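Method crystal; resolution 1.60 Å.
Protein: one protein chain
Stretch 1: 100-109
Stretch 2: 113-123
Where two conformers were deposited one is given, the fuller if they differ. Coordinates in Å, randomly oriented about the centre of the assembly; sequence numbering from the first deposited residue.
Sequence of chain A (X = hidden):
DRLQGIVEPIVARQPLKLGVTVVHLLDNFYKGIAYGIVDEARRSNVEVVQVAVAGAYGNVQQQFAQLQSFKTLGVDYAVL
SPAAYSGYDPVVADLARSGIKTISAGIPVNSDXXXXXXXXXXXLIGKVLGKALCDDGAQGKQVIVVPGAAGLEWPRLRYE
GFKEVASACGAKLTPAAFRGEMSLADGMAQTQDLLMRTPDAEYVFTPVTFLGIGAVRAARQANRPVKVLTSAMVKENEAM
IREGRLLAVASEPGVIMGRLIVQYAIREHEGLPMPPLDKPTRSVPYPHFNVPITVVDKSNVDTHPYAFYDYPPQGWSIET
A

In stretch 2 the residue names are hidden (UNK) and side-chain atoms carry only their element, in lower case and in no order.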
# COMPACT_ATOMS: atom_id res chain seq x y z
N ILE A 100 25.02 2.55 -3.67
CA ILE A 100 23.84 1.89 -3.11
C ILE A 100 22.62 2.40 -3.84
O ILE A 100 22.29 3.59 -3.75
CB ILE A 100 23.71 2.14 -1.61
CG1 ILE A 100 24.95 1.59 -0.89
CG2 ILE A 100 22.42 1.48 -1.08
CD1 ILE A 100 24.95 1.86 0.59
N LYS A 101 21.94 1.51 -4.55
CA LYS A 101 20.72 1.84 -5.27
C LYS A 101 19.53 1.69 -4.33
O LYS A 101 19.56 0.90 -3.37
CB LYS A 101 20.55 0.94 -6.50
CG LYS A 101 21.64 1.19 -7.49
CD LYS A 101 21.48 0.33 -8.74
CE LYS A 101 22.61 0.64 -9.72
NZ LYS A 101 22.22 0.18 -11.08
N THR A 102 18.48 2.47 -4.57
CA THR A 102 17.31 2.48 -3.72
C THR A 102 16.12 1.95 -4.52
O THR A 102 15.89 2.39 -5.65
CB THR A 102 17.01 3.88 -3.17
OG1 THR A 102 18.11 4.30 -2.36
CG2 THR A 102 15.79 3.83 -2.26
N ILE A 103 15.40 1.02 -3.92
CA ILE A 103 14.22 0.41 -4.52
C ILE A 103 13.00 0.93 -3.79
O ILE A 103 12.93 0.86 -2.55
CB ILE A 103 14.28 -1.13 -4.44
CG1 ILE A 103 15.54 -1.63 -5.18
CG2 ILE A 103 12.98 -1.78 -4.97
CD1 ILE A 103 15.89 -3.13 -4.87
N SER A 104 12.02 1.41 -4.55
CA SER A 104 10.75 1.88 -3.98
C SER A 104 9.82 0.69 -3.77
O SER A 104 9.64 -0.12 -4.69
CB SER A 104 10.11 2.87 -4.96
OG SER A 104 8.74 3.13 -4.68
N ALA A 105 9.25 0.56 -2.56
CA ALA A 105 8.36 -0.55 -2.24
C ALA A 105 6.97 -0.06 -1.86
O ALA A 105 6.83 0.77 -0.96
CB ALA A 105 8.94 -1.38 -1.10
N GLY A 106 5.94 -0.60 -2.54
CA GLY A 106 4.55 -0.46 -2.12
C GLY A 106 3.85 0.85 -2.42
O GLY A 106 2.68 0.85 -2.82
N ILE A 107 4.52 1.97 -2.20
CA ILE A 107 3.92 3.30 -2.38
C ILE A 107 4.92 4.22 -3.05
O ILE A 107 6.14 4.04 -2.94
CB ILE A 107 3.48 3.89 -1.03
CG1 ILE A 107 4.57 3.61 0.03
CG2 ILE A 107 2.13 3.27 -0.61
CD1 ILE A 107 4.51 4.57 1.21
N PRO A 108 4.42 5.25 -3.77
CA PRO A 108 5.32 6.14 -4.51
C PRO A 108 6.20 6.99 -3.59
O PRO A 108 5.79 7.38 -2.49
CB PRO A 108 4.36 7.07 -5.27
CG PRO A 108 3.04 6.44 -5.22
CD PRO A 108 3.00 5.57 -3.99
N VAL A 109 7.40 7.31 -4.07
CA VAL A 109 8.23 8.31 -3.41
C VAL A 109 8.67 9.34 -4.45
O VAL A 109 8.88 9.03 -5.64
CB VAL A 109 9.43 7.65 -2.67
CG1 VAL A 109 10.35 6.93 -3.63
CG2 VAL A 109 10.20 8.65 -1.82
N UNK A 113 15.65 9.59 -8.64
CA UNK A 113 16.91 8.86 -8.50
C UNK A 113 16.73 7.44 -7.96
O UNK A 113 17.70 6.71 -7.83
c UNK A 113 18.30 10.97 -8.32
n UNK A 113 18.13 14.05 -8.30
c UNK A 113 19.39 13.25 -8.03
c UNK A 113 17.87 9.67 -7.63
c UNK A 113 19.12 11.85 -7.41
N UNK A 114 15.49 7.05 -7.63
CA UNK A 114 15.15 5.66 -7.34
C UNK A 114 15.52 4.79 -8.53
O UNK A 114 15.31 5.18 -9.69
c UNK A 114 13.77 5.62 -4.43
c UNK A 114 13.30 6.33 -5.73
c UNK A 114 13.64 5.58 -7.03
c UNK A 114 13.12 4.13 -7.02
N UNK A 115 16.09 3.62 -8.25
CA UNK A 115 16.50 2.72 -9.33
C UNK A 115 15.29 2.09 -10.01
O UNK A 115 15.15 2.15 -11.24
c UNK A 115 17.45 1.64 -8.80
N UNK A 116 14.38 1.50 -9.21
CA UNK A 116 13.10 1.00 -9.70
C UNK A 116 12.20 0.80 -8.50
O UNK A 116 12.63 0.88 -7.35
c UNK A 116 13.28 -3.40 -8.30
c UNK A 116 12.83 -2.31 -9.03
c UNK A 116 15.09 -1.72 -9.56
c UNK A 116 14.63 -3.64 -8.15
c UNK A 116 13.23 -0.31 -10.51
c UNK A 116 15.55 -2.80 -8.79
c UNK A 116 13.72 -1.48 -9.70
N UNK A 117 10.93 0.53 -8.79
CA UNK A 117 9.96 0.29 -7.76
C UNK A 117 9.09 -0.92 -8.06
O UNK A 117 9.00 -1.38 -9.20
N UNK A 118 8.47 -1.44 -7.00
CA UNK A 118 7.46 -2.48 -7.12
C UNK A 118 6.31 -2.01 -6.26
O UNK A 118 6.48 -1.88 -5.04
c UNK A 118 9.15 -4.36 -7.49
c UNK A 118 7.95 -3.86 -6.65
c UNK A 118 6.81 -4.85 -6.72
N UNK A 119 5.17 -1.74 -6.88
CA UNK A 119 4.05 -1.21 -6.08
C UNK A 119 2.75 -1.55 -6.80
O UNK A 119 2.63 -2.65 -7.33
c UNK A 119 4.43 1.29 -6.99
c UNK A 119 5.87 1.37 -7.48
c UNK A 119 4.24 0.30 -5.82
c UNK A 119 4.00 2.68 -6.51
N UNK A 120 1.75 -0.68 -6.68
CA UNK A 120 0.51 -0.80 -7.44
C UNK A 120 0.09 0.58 -7.88
O UNK A 120 0.62 1.59 -7.42
c UNK A 120 -1.76 -3.52 -5.77
n UNK A 120 -2.33 -4.56 -6.32
o UNK A 120 -2.19 -3.01 -4.75
c UNK A 120 -0.63 -1.44 -6.64
c UNK A 120 -0.54 -2.94 -6.47
N UNK A 121 -0.91 0.62 -8.77
CA UNK A 121 -1.40 1.88 -9.34
C UNK A 121 -2.45 2.44 -8.39
O UNK A 121 -3.59 1.98 -8.36
o UNK A 121 -2.75 3.86 -10.80
c UNK A 121 -2.41 2.84 -11.45
c UNK A 121 -2.00 1.60 -10.72
o UNK A 121 -2.41 2.80 -12.70
N UNK A 122 -2.09 3.47 -7.61
CA UNK A 122 -2.99 3.99 -6.60
C UNK A 122 -4.24 4.63 -7.21
O UNK A 122 -5.34 4.47 -6.67
c UNK A 122 -2.25 4.97 -5.69
c UNK A 122 -1.29 4.23 -4.75
o UNK A 122 -0.07 4.32 -4.98
o UNK A 122 -1.75 3.51 -3.82
N UNK A 123 -4.12 5.31 -8.36
CA UNK A 123 -5.33 5.82 -8.99
C UNK A 123 -6.29 4.69 -9.33
O UNK A 123 -7.53 4.83 -9.17
o UNK A 123 -4.05 7.65 -9.91
c UNK A 123 -6.24 7.21 -10.86
c UNK A 123 -4.97 6.60 -10.26
O HOH W 1 18.93 4.64 -6.43
O HOH W 2 0.26 1.55 -3.60

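Position 113 carries four carbons in a row ending in a nitrogen, an unbranched chain that leads away from stretch 1 and touches none of it. This is Lys113, an exposed residue whose charged end finds its partner elsewhere in the structure. Its backbone matters more here: water 1 accepts from Thr102 N at 2.9 Å and donates to Lys113 O at 2.8 Å, bridging the two stretches.

Position 114 has four carbons, forked at the first, with one arm two carbons long, packed against Thr102, Ser104 and Val109: Ile114. Its CD1 lies 3.5 Å from Thr102 CG2, its CG1 3.7 Å from Val109 CG1, and its CG2 3.9 Å from Ser104 CB. A branched, wholly apolar side chain suits this buried place, because its separate arms can meet several neighbours at once.

A single carbon at position 115 points toward stretch 1, beside Lys101, and identifies Ala115. Its CB rests 3.9 Å from Lys101 CB, while beside it Ala115 N donates to Thr102 O at 2.9 Å; so small a side chain fits between the stretches.

Position 116 shows one carbon followed by a ring of six carbons, with no oxygen attached, lying against the side chain of Ile103: Phe116. Ile103 CG1 sits over one ring face, 4.1 Å from the centroid, in a CH-pi contact, and Ile103 CD1 comes within 3.6 Å of Phe116 CZ. The flat ring offers a broad apolar surface to the isoleucine.

Position 117 has no side-chain atoms and is Gly117. An ideal CB here would fall 3.1 Å from Ser104 CB, a tight fit, and the bare CA approaches Ser104 O, with Gly117 CA and that oxygen 3.1 Å apart in a CA-H...O contact.

At position 118 one carbon carries two others, the compact fork of Val118. Beta-branched residues favour extended backbone, and this one lies in the strand, its side chain on the same face as those of Ile103 and Ala105. Val118 N donates to Ser104 O at 2.9 Å.

Position 119 has four carbons forked at the second, set against Gly106 and Pro108: Leu119. Its CB lies 3.4 Å from Gly106 O, and the later fork lets CD1 reach Pro108 CD at 4.0 Å.

Position 120 has three carbons, the third bearing one oxygen and one nitrogen, and touches nothing on stretch 1: Gln120. Its amide nitrogen is hydrogen-bonded elsewhere in the structure, which suits a polar group in a buried place.

Position 121 has two carbons, the second bearing two oxygens, out of reach of stretch 1: Asp121. It caps the following helix, a classic role for a short acceptor.

Position 122 has the same atoms, but beside Pro108: Asp122. Its OD2 lies 3.5 Å from Pro108 CD, and water 2 donates to both Gly106 O (2.6 Å) and Asp122 OD1 (2.8 Å), a bridge suited to a carboxylate.

Position 123, one carbon carrying an oxygen and a carbon, is Thr123, in the helix beyond reach and partly exposed, where a hydroxyl is at ease.

The contact is a parallel strand pairing: Ser104 N donates to Phe116 O and Gly106 N to Val118 O, both at 2.9 Å, extending the ladder, while apolar packing and two waters reinforce it.

Stretch 2 113-123: KIAFGVLQDDT
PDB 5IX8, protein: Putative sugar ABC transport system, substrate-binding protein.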